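Local coordinates for cupin domain-containing protein (Rhodopseudomonas palustris, PDB 3LAG) that is of unknown function but is a small cupin-domain protein that binds metals, holding nickel on three histidines and calcium between its two subunits, at residues L24-S28 with V79-A85; D38-M44 with V88-L94; P43-M49 with L60-G66. The contacts are given in a common frame with arbitrary orientation. Where two conformers were deposited one is given. Residues are numbered along the deposited sequence.

Contact 1 of 3, residues L24-S28 with V79-A85; sequences LPPGS and VRNESTA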
loop_
_atom_site.group_PDB
_atom_site.type_symbol
_atom_site.label_atom_id
_atom_site.label_comp_id
_atom_site.label_asym_id
_atom_site.label_seq_id
_atom_site.Cartn_x
_atom_site.Cartn_y
_atom_site.Cartn_z
ATOM N N LEU B 24 7.674 9.654 -9.612
ATOM C CA LEU B 24 8.184 10.990 -9.885
ATOM C C LEU B 24 9.660 10.929 -10.224
ATOM O O LEU B 24 10.506 10.738 -9.344
ATOM C CB LEU B 24 7.962 11.925 -8.696
ATOM C CG LEU B 24 6.614 12.639 -8.653
ATOM C CD1 LEU B 24 5.491 11.678 -8.329
ATOM C CD2 LEU B 24 6.678 13.761 -7.634
ATOM N N PRO B 25 9.980 11.099 -11.511
ATOM C CA PRO B 25 11.390 11.208 -11.906
ATOM C C PRO B 25 12.039 12.446 -11.271
ATOM O O PRO B 25 11.353 13.376 -10.869
ATOM C CB PRO B 25 11.304 11.407 -13.422
ATOM C CG PRO B 25 10.003 10.809 -13.815
ATOM C CD PRO B 25 9.077 11.110 -12.676
ATOM N N PRO B 26 13.370 12.476 -11.197
ATOM C CA PRO B 26 14.033 13.716 -10.771
ATOM C C PRO B 26 13.571 14.891 -11.632
ATOM O O PRO B 26 13.467 14.756 -12.852
ATOM C CB PRO B 26 15.517 13.417 -10.998
ATOM C CG PRO B 26 15.599 11.907 -10.838
ATOM C CD PRO B 26 14.323 11.380 -11.435
ATOM N N GLY B 27 13.271 16.020 -10.997
ATOM C CA GLY B 27 12.839 17.202 -11.725
ATOM C C GLY B 27 11.382 17.187 -12.160
ATOM O O GLY B 27 10.989 17.947 -13.049
ATOM N N SER B 28 10.574 16.330 -11.546
ATOM C CA SER B 28 9.160 16.246 -11.895
ATOM C C SER B 28 8.261 16.887 -10.839
ATOM O O SER B 28 8.705 17.207 -9.726
ATOM C CB SER B 28 8.746 14.782 -12.113
ATOM O OG SER B 28 8.746 14.047 -10.903
ATOM N N VAL B 79 3.323 18.294 -5.397
ATOM C CA VAL B 79 4.379 17.426 -4.918
ATOM C C VAL B 79 5.427 17.300 -6.013
ATOM O O VAL B 79 5.101 17.084 -7.180
ATOM C CB VAL B 79 3.809 16.079 -4.488
ATOM C CG1 VAL B 79 4.900 15.042 -4.374
ATOM C CG2 VAL B 79 3.041 16.259 -3.173
ATOM N N ARG B 80 6.685 17.473 -5.628
ATOM C CA ARG B 80 7.772 17.523 -6.590
ATOM C C ARG B 80 8.940 16.666 -6.169
ATOM O O ARG B 80 9.107 16.353 -4.990
ATOM C CB ARG B 80 8.264 18.957 -6.736
ATOM C CG ARG B 80 7.141 19.945 -6.954
ATOM C CD ARG B 80 7.660 21.355 -7.103
ATOM N NE ARG B 80 8.412 21.559 -8.335
ATOM C CZ ARG B 80 7.890 22.010 -9.475
ATOM N NH1 ARG B 80 8.662 22.177 -10.541
ATOM N NH2 ARG B 80 6.600 22.293 -9.557
ATOM N N ASN B 81 9.769 16.315 -7.144
ATOM C CA ASN B 81 10.999 15.610 -6.861
ATOM C C ASN B 81 12.211 16.467 -7.206
ATOM O O ASN B 81 12.554 16.628 -8.384
ATOM C CB ASN B 81 11.038 14.290 -7.614
ATOM C CG ASN B 81 12.206 13.431 -7.204
ATOM O OD1 ASN B 81 13.018 13.820 -6.354
ATOM N ND2 ASN B 81 12.293 12.245 -7.795
ATOM N N GLU B 82 12.833 17.034 -6.173
ATOM C CA GLU B 82 14.044 17.828 -6.352
ATOM C C GLU B 82 15.286 17.024 -5.965
ATOM O O GLU B 82 16.386 17.572 -5.870
ATOM C CB GLU B 82 13.974 19.127 -5.545
ATOM C CG GLU B 82 12.698 19.946 -5.766
ATOM C CD GLU B 82 12.544 20.478 -7.176
ATOM O OE1 GLU B 82 13.530 20.445 -7.941
ATOM O OE2 GLU B 82 11.432 20.937 -7.524
ATOM N N SER B 83 15.096 15.727 -5.742
ATOM C CA SER B 83 16.187 14.832 -5.394
ATOM C C SER B 83 16.745 14.176 -6.650
ATOM O O SER B 83 16.264 14.419 -7.766
ATOM C CB SER B 83 15.709 13.756 -4.407
ATOM O OG SER B 83 15.082 12.654 -5.059
ATOM N N THR B 84 17.763 13.341 -6.474
ATOM C CA THR B 84 18.386 12.657 -7.603
ATOM C C THR B 84 17.800 11.275 -7.867
ATOM O O THR B 84 18.161 10.633 -8.851
ATOM C CB THR B 84 19.905 12.503 -7.398
ATOM O OG1 THR B 84 20.151 11.530 -6.374
ATOM C CG2 THR B 84 20.519 13.830 -6.996
ATOM N N ALA B 85 16.900 10.830 -6.990
ATOM C CA ALA B 85 16.336 9.480 -7.046
ATOM C C ALA B 85 14.852 9.513 -7.391
ATOM O O ALA B 85 14.118 10.383 -6.927
ATOM C CB ALA B 85 16.535 8.780 -5.717
HETATM O O HOH W 1 10.523 19.411 -9.868
#
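Asn81 is the centre of this contact, where the turn after one strand of the cupin domain meets the end of another. Its side-chain ND2 donates to Leu24 O (2.8 Å) and, within its own segment, to Ala85 O (2.7 Å). Its OD1 accepts from Ser83 N at 2.9 Å, which makes an Asx turn, and from Ser83 OG at 2.7 Å. The amide thus folds the 81-85 loop and ties it to the other segment at once. The Asn81 backbone is engaged too: its O takes the Gly27 N hydrogen bond (2.8 Å) and its N donates to Ser28 O (2.9 Å). These two bonds grip the type II turn Pro25-Ser28, in which Gly27 has the positive phi of the third position and Ser28 OG donates to Pro25 O (2.7 Å). Pro26 lies at the exposed edge, its CB 3.5 Å from Ser83 O and its CG 3.5 Å from Thr84 O. The CA-to-CB bond of Leu24 points toward the 79-85 segment, and its CD2 lies 3.9 Å from Val79 CG1. The turn leans on strand 4-13 through Pro25 and Ser28, Leu24 and Asn81 reach Ile87 of strand 87-94, and Val79 and Arg80 lie against strand 47-52.

Contact 2 of 3, residues D38-M44 with V88-L94; sequences DYVVVPM and VFLEIEL. With CA (calcium ion), chain D.
Two neighbouring antiparallel strands of the cupin beta-barrel, 39-43 and 88-94, form this contact, with the nickel site beside Glu91, midway along, and a calcium site shared with the second subunit at the Asp38 end. Their axes approach to 4.5 Å at 165°. Both backbones are extended, and Val40-Ile92 and Val42-Leu90 are the hydrogen-bonded pairs: Val40 N-Ile92 O 2.9 Å, Ile92 N-Val40 O 2.8 Å, Val42 N-Leu90 O 2.8 Å, Leu90 N-Val42 O 2.9 Å. Leu94 N-Asp38 O and Met44 N-Val88 O, both 3.0 Å, extend the ladder. Tyr39-Glu93, Val41-Glu91 and Pro43-Phe89 are the non-hydrogen-bonded pairs. On their face, Tyr39 and Phe89 take p rotamers and Tyr39 CD1 lies 3.5 Å from Glu91 CG; the Tyr39 ring stacks with that of nickel ligand His35. The other face is aliphatic, with Val40 and Val42 in t, Ile92 in m and Val42 CG2 3.5 Å from Ile92 CD1; selenomethionine Met44 (m) puts CG 3.7 Å from Leu90 CD1 (Leu90 in m) and CB 4.0 Å from Val88 CG1. Val17 and Val42 of the second subunit receive Val40 and Leu90, respectively. Asp38 OD1 accepts from Ala73 N, while OD2 binds calcium at 2.4 Å with two waters and Asp15 and Glu16 of the second subunit. The chemistry thus gives a mixed face near nickel and an aliphatic dimer face, with calcium bridging carboxylates that would otherwise repel.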
loop_
_atom_site.group_PDB
_atom_site.type_symbol
_atom_site.label_atom_id
_atom_site.label_comp_id
_atom_site.label_asym_id
_atom_site.label_seq_id
_atom_site.Cartn_x
_atom_site.Cartn_y
_atom_site.Cartn_z
ATOM N N ASP B 38 -10.209 11.192 1.841
ATOM C CA ASP B 38 -9.209 10.714 2.787
ATOM C C ASP B 38 -8.372 9.656 2.086
ATOM O O ASP B 38 -8.864 8.929 1.209
ATOM C CB ASP B 38 -9.869 10.079 4.010
ATOM C CG ASP B 38 -10.632 11.078 4.863
ATOM O OD1 ASP B 38 -10.498 12.313 4.702
ATOM O OD2 ASP B 38 -11.369 10.604 5.729
ATOM N N TYR B 39 -7.113 9.552 2.482
ATOM C CA TYR B 39 -6.225 8.630 1.805
ATOM C C TYR B 39 -5.092 8.132 2.678
ATOM O O TYR B 39 -4.885 8.608 3.804
ATOM C CB TYR B 39 -5.700 9.217 0.486
ATOM C CG TYR B 39 -4.824 10.440 0.593
ATOM C CD1 TYR B 39 -3.439 10.336 0.501
ATOM C CD2 TYR B 39 -5.374 11.703 0.753
ATOM C CE1 TYR B 39 -2.634 11.446 0.569
ATOM C CE2 TYR B 39 -4.571 12.824 0.825
ATOM C CZ TYR B 39 -3.207 12.688 0.737
ATOM O OH TYR B 39 -2.411 13.809 0.795
ATOM N N VAL B 40 -4.394 7.139 2.145
ATOM C CA VAL B 40 -3.225 6.546 2.760
ATOM C C VAL B 40 -2.102 6.581 1.734
ATOM O O VAL B 40 -2.317 6.293 0.553
ATOM C CB VAL B 40 -3.502 5.075 3.154
ATOM C CG1 VAL B 40 -2.225 4.356 3.627
ATOM C CG2 VAL B 40 -4.603 4.991 4.206
ATOM N N VAL B 41 -0.915 6.958 2.190
ATOM C CA VAL B 41 0.284 6.905 1.370
ATOM C C VAL B 41 1.118 5.711 1.802
ATOM O O VAL B 41 1.382 5.527 2.995
ATOM C CB VAL B 41 1.124 8.191 1.548
ATOM C CG1 VAL B 41 2.416 8.128 0.738
ATOM C CG2 VAL B 41 0.296 9.412 1.171
ATOM N N VAL B 42 1.532 4.906 0.827
ATOM C CA VAL B 42 2.458 3.804 1.073
ATOM C C VAL B 42 3.713 4.055 0.265
ATOM O O VAL B 42 3.729 3.837 -0.955
ATOM C CB VAL B 42 1.869 2.437 0.679
ATOM C CG1 VAL B 42 2.862 1.332 1.015
ATOM C CG2 VAL B 42 0.544 2.203 1.398
ATOM N N PRO B 43 4.776 4.535 0.927
ATOM C CA PRO B 43 6.018 4.722 0.182
ATOM C C PRO B 43 6.606 3.383 -0.213
ATOM O O PRO B 43 6.670 2.443 0.591
ATOM C CB PRO B 43 6.929 5.422 1.198
ATOM C CG PRO B 43 5.975 6.058 2.190
ATOM C CD PRO B 43 4.874 5.042 2.304
HETATM N N MSE B 44 7.032 3.298 -1.462
HETATM C CA MSE B 44 7.646 2.079 -1.969
HETATM C C MSE B 44 9.171 2.164 -1.970
HETATM O O MSE B 44 9.860 1.185 -2.253
HETATM C CB MSE B 44 7.146 1.779 -3.379
HETATM C CG MSE B 44 5.631 1.575 -3.485
HETATM SE SE MSE B 44 4.920 0.180 -2.313
HETATM C CE MSE B 44 6.075 -1.278 -2.841
ATOM N N VAL B 88 8.690 6.938 -5.488
ATOM C CA VAL B 88 7.603 6.022 -5.811
ATOM C C VAL B 88 6.756 5.773 -4.580
ATOM O O VAL B 88 7.261 5.432 -3.517
ATOM C CB VAL B 88 8.123 4.668 -6.315
ATOM C CG1 VAL B 88 6.957 3.812 -6.794
ATOM C CG2 VAL B 88 9.152 4.866 -7.433
ATOM N N PHE B 89 5.450 5.958 -4.728
ATOM C CA PHE B 89 4.525 5.672 -3.646
ATOM C C PHE B 89 3.170 5.315 -4.218
ATOM O O PHE B 89 2.834 5.714 -5.335
ATOM C CB PHE B 89 4.397 6.853 -2.670
ATOM C CG PHE B 89 3.936 8.129 -3.309
ATOM C CD1 PHE B 89 2.596 8.488 -3.307
ATOM C CD2 PHE B 89 4.853 9.006 -3.866
ATOM C CE1 PHE B 89 2.177 9.679 -3.887
ATOM C CE2 PHE B 89 4.435 10.199 -4.447
ATOM C CZ PHE B 89 3.095 10.530 -4.450
ATOM N N LEU B 90 2.410 4.545 -3.453
ATOM C CA LEU B 90 1.016 4.290 -3.761
ATOM C C LEU B 90 0.156 5.197 -2.901
ATOM O O LEU B 90 0.466 5.474 -1.741
ATOM C CB LEU B 90 0.646 2.814 -3.542
ATOM C CG LEU B 90 0.911 1.872 -4.728
ATOM C CD1 LEU B 90 2.351 1.897 -5.197
ATOM C CD2 LEU B 90 0.484 0.448 -4.381
ATOM N N GLU B 91 -0.911 5.693 -3.501
ATOM C CA GLU B 91 -1.892 6.474 -2.787
ATOM C C GLU B 91 -3.222 5.749 -2.860
ATOM O O GLU B 91 -3.712 5.413 -3.944
ATOM C CB GLU B 91 -2.007 7.829 -3.432
ATOM C CG GLU B 91 -2.298 8.909 -2.446
ATOM C CD GLU B 91 -1.898 10.253 -2.968
ATOM O OE1 GLU B 91 -0.888 10.811 -2.481
ATOM O OE2 GLU B 91 -2.592 10.732 -3.880
ATOM N N ILE B 92 -3.801 5.520 -1.690
ATOM C CA ILE B 92 -5.022 4.747 -1.559
ATOM C C ILE B 92 -6.122 5.683 -1.065
ATOM O O ILE B 92 -6.081 6.147 0.072
ATOM C CB ILE B 92 -4.824 3.560 -0.586
ATOM C CG1 ILE B 92 -3.680 2.653 -1.066
ATOM C CG2 ILE B 92 -6.107 2.759 -0.450
ATOM C CD1 ILE B 92 -2.322 2.972 -0.472
ATOM N N GLU B 93 -7.074 5.987 -1.941
ATOM C CA GLU B 93 -8.133 6.943 -1.654
ATOM C C GLU B 93 -9.425 6.199 -1.369
ATOM O O GLU B 93 -9.785 5.268 -2.086
ATOM C CB GLU B 93 -8.332 7.873 -2.848
ATOM C CG GLU B 93 -7.145 8.751 -3.158
ATOM C CD GLU B 93 -7.382 9.572 -4.399
ATOM O OE1 GLU B 93 -7.232 9.017 -5.511
ATOM O OE2 GLU B 93 -7.728 10.764 -4.268
ATOM N N LEU B 94 -10.128 6.619 -0.314
ATOM C CA LEU B 94 -11.378 5.963 0.089
ATOM C C LEU B 94 -12.593 6.713 -0.456
ATOM O O LEU B 94 -12.667 7.951 -0.360
ATOM C CB LEU B 94 -11.490 5.847 1.614
ATOM C CG LEU B 94 -10.443 4.968 2.300
ATOM C CD1 LEU B 94 -10.203 3.700 1.478
ATOM C CD2 LEU B 94 -9.128 5.729 2.525
HETATM CA CA CA D . -13.334 10.234 7.063
HETATM O O HOH W 2 -13.208 12.519 7.877
HETATM O O HOH W 3 -11.009 10.454 8.275
#

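Contact 3 of 3, residues P43-M49 with L60-G66; sequences PMADGEM and LAQLKTG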
loop_
_atom_site.group_PDB
_atom_site.type_symbol
_atom_site.label_atom_id
_atom_site.label_comp_id
_atom_site.label_asym_id
_atom_site.label_seq_id
_atom_site.Cartn_x
_atom_site.Cartn_y
_atom_site.Cartn_z
ATOM N N PRO B 43 4.776 4.535 0.927
ATOM C CA PRO B 43 6.018 4.722 0.182
ATOM C C PRO B 43 6.606 3.383 -0.213
ATOM O O PRO B 43 6.670 2.443 0.591
ATOM C CB PRO B 43 6.929 5.422 1.198
ATOM C CG PRO B 43 5.975 6.058 2.190
ATOM C CD PRO B 43 4.874 5.042 2.304
HETATM N N MSE B 44 7.032 3.298 -1.462
HETATM C CA MSE B 44 7.646 2.079 -1.969
HETATM C C MSE B 44 9.171 2.164 -1.970
HETATM O O MSE B 44 9.860 1.185 -2.253
HETATM C CB MSE B 44 7.146 1.779 -3.379
HETATM C CG MSE B 44 5.631 1.575 -3.485
HETATM SE SE MSE B 44 4.920 0.180 -2.313
HETATM C CE MSE B 44 6.075 -1.278 -2.841
ATOM N N ALA B 45 9.695 3.342 -1.663
ATOM C CA ALA B 45 11.129 3.549 -1.619
ATOM C C ALA B 45 11.394 4.700 -0.674
ATOM O O ALA B 45 10.570 5.596 -0.563
ATOM C CB ALA B 45 11.627 3.870 -2.999
ATOM N N ASP B 46 12.530 4.680 0.017
ATOM C CA ASP B 46 12.905 5.807 0.860
ATOM C C ASP B 46 13.112 7.011 -0.045
ATOM O O ASP B 46 13.642 6.886 -1.149
ATOM C CB ASP B 46 14.201 5.523 1.619
ATOM C CG ASP B 46 14.090 4.356 2.593
ATOM O OD1 ASP B 46 12.978 3.844 2.848
ATOM O OD2 ASP B 46 15.142 3.944 3.113
ATOM N N GLY B 47 12.694 8.181 0.403
ATOM C CA GLY B 47 12.843 9.337 -0.451
ATOM C C GLY B 47 12.605 10.626 0.278
ATOM O O GLY B 47 12.179 10.638 1.435
ATOM N N GLU B 48 12.865 11.710 -0.445
ATOM C CA GLU B 48 12.649 13.051 0.067
ATOM C C GLU B 48 11.806 13.781 -0.958
ATOM O O GLU B 48 12.271 14.137 -2.039
ATOM C CB GLU B 48 13.977 13.762 0.320
ATOM C CG GLU B 48 14.883 12.990 1.252
ATOM C CD GLU B 48 16.175 13.712 1.518
ATOM O OE1 GLU B 48 17.142 13.512 0.749
ATOM O OE2 GLU B 48 16.222 14.481 2.495
HETATM N N MSE B 49 10.536 13.949 -0.606
HETATM C CA MSE B 49 9.498 14.463 -1.500
HETATM C C MSE B 49 9.161 15.915 -1.189
HETATM O O MSE B 49 8.698 16.226 -0.087
HETATM C CB MSE B 49 8.242 13.583 -1.346
HETATM C CG MSE B 49 7.121 13.853 -2.333
HETATM SE SE MSE B 49 5.591 12.677 -2.045
HETATM C CE MSE B 49 4.975 13.529 -0.397
ATOM N N LEU B 60 10.108 19.079 2.857
ATOM C CA LEU B 60 10.635 17.859 2.265
ATOM C C LEU B 60 10.199 16.634 3.070
ATOM O O LEU B 60 10.857 16.256 4.047
ATOM C CB LEU B 60 12.157 17.950 2.220
ATOM C CG LEU B 60 12.927 16.923 1.395
ATOM C CD1 LEU B 60 12.431 16.911 -0.041
ATOM C CD2 LEU B 60 14.417 17.233 1.442
ATOM N N ALA B 61 9.075 16.035 2.674
ATOM C CA ALA B 61 8.533 14.879 3.374
ATOM C C ALA B 61 9.548 13.743 3.337
ATOM O O ALA B 61 10.095 13.397 2.271
ATOM C CB ALA B 61 7.219 14.441 2.746
ATOM N N GLN B 62 9.784 13.166 4.511
ATOM C CA GLN B 62 10.711 12.060 4.651
ATOM C C GLN B 62 9.962 10.730 4.577
ATOM O O GLN B 62 9.386 10.260 5.565
ATOM C CB GLN B 62 11.485 12.192 5.958
ATOM C CG GLN B 62 12.283 13.486 6.042
ATOM C CD GLN B 62 13.339 13.594 4.959
ATOM O OE1 GLN B 62 13.324 14.523 4.148
ATOM N NE2 GLN B 62 14.259 12.640 4.933
ATOM N N LEU B 63 9.967 10.145 3.383
ATOM C CA LEU B 63 9.254 8.896 3.111
ATOM C C LEU B 63 10.096 7.692 3.490
ATOM O O LEU B 63 11.254 7.616 3.083
ATOM C CB LEU B 63 8.925 8.778 1.620
ATOM C CG LEU B 63 8.120 9.907 0.987
ATOM C CD1 LEU B 63 7.851 9.611 -0.482
ATOM C CD2 LEU B 63 6.831 10.137 1.761
ATOM N N LYS B 64 9.515 6.753 4.235
ATOM C CA LYS B 64 10.221 5.534 4.595
ATOM C C LYS B 64 9.465 4.357 3.993
ATOM O O LYS B 64 8.258 4.208 4.195
ATOM C CB LYS B 64 10.332 5.387 6.118
ATOM C CG LYS B 64 11.045 4.116 6.580
ATOM C CD LYS B 64 12.501 4.142 6.154
ATOM C CE LYS B 64 13.135 2.767 6.250
ATOM N NZ LYS B 64 14.504 2.797 5.685
ATOM N N THR B 65 10.183 3.536 3.238
ATOM C CA THR B 65 9.616 2.342 2.624
ATOM C C THR B 65 8.721 1.563 3.572
ATOM O O THR B 65 9.135 1.181 4.677
ATOM C CB THR B 65 10.722 1.380 2.192
ATOM O OG1 THR B 65 11.601 2.037 1.276
ATOM C CG2 THR B 65 10.131 0.159 1.510
ATOM N N GLY B 66 7.492 1.318 3.134
ATOM C CA GLY B 66 6.581 0.490 3.886
ATOM C C GLY B 66 5.998 1.091 5.143
ATOM O O GLY B 66 5.285 0.405 5.859
#
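The main-chain N and O of Gly47, Met49, Ala61 and Leu63 pair across the hairpin of strands 47-52 and 58-63, and the Asp46 carboxylate has three donors. Gly47 and Leu63 make one hydrogen-bonded antiparallel pair, Gly47 N to Leu63 O 3.1 Å and Leu63 N to Gly47 O 3.0 Å. Met49 and Ala61 make the next, with Met49 N to Ala61 O 3.0 Å and Ala61 N to Met49 O 2.8 Å. Where the strands end, Asp46 OD1 accepts from both Thr65 N and Thr65 OG1 at 2.8 Å each, and its OD2 forms a salt bridge with Lys64 NZ at 2.9 Å. Further along, Pro43 O receives Gly66 N at 2.9 Å in an almost straight bond, while the Gly66 carbonyl accepts from Gln11 NE2 of the second subunit. On the side away from Glu48 and Gln62, apolar groups close up: Pro43 CB to Leu63 CB 3.9 Å, selenomethionine Met49 CE to Ala61 CB 4.0 Å, and Met49 CB to Leu63 CD1 4.1 Å. Leu63 and Met49 also rest on Tyr69. Side-chain bonds from Asp46 thus continue the pairing just past the last ladder pair, Gly47 with Leu63, while the buried side relies on apolar packing.

How the contacts relate
Contacts 2 and 3 share Pro43 and Met44, so the strand partnered by 88-94 leads directly into the hairpin; their centres lie about 11 Å apart, and both touch the second subunit. The side chain of Met49 joins all three: its CG is 3.2 Å from Val79 CG1 of contact 1, and its SE is 3.6 Å from Phe89 CE2 of contact 2. Leu24 CD1 also reaches Phe89 CE2 at 4.3 Å, although the centres of contacts 1 and 2 are about 17 Å apart. Around the nickel held by His33, His35 and His77, the nearest side-chain approaches are about 4 Å for Glu91, 5 Å for Val79 and 7 Å for Met49.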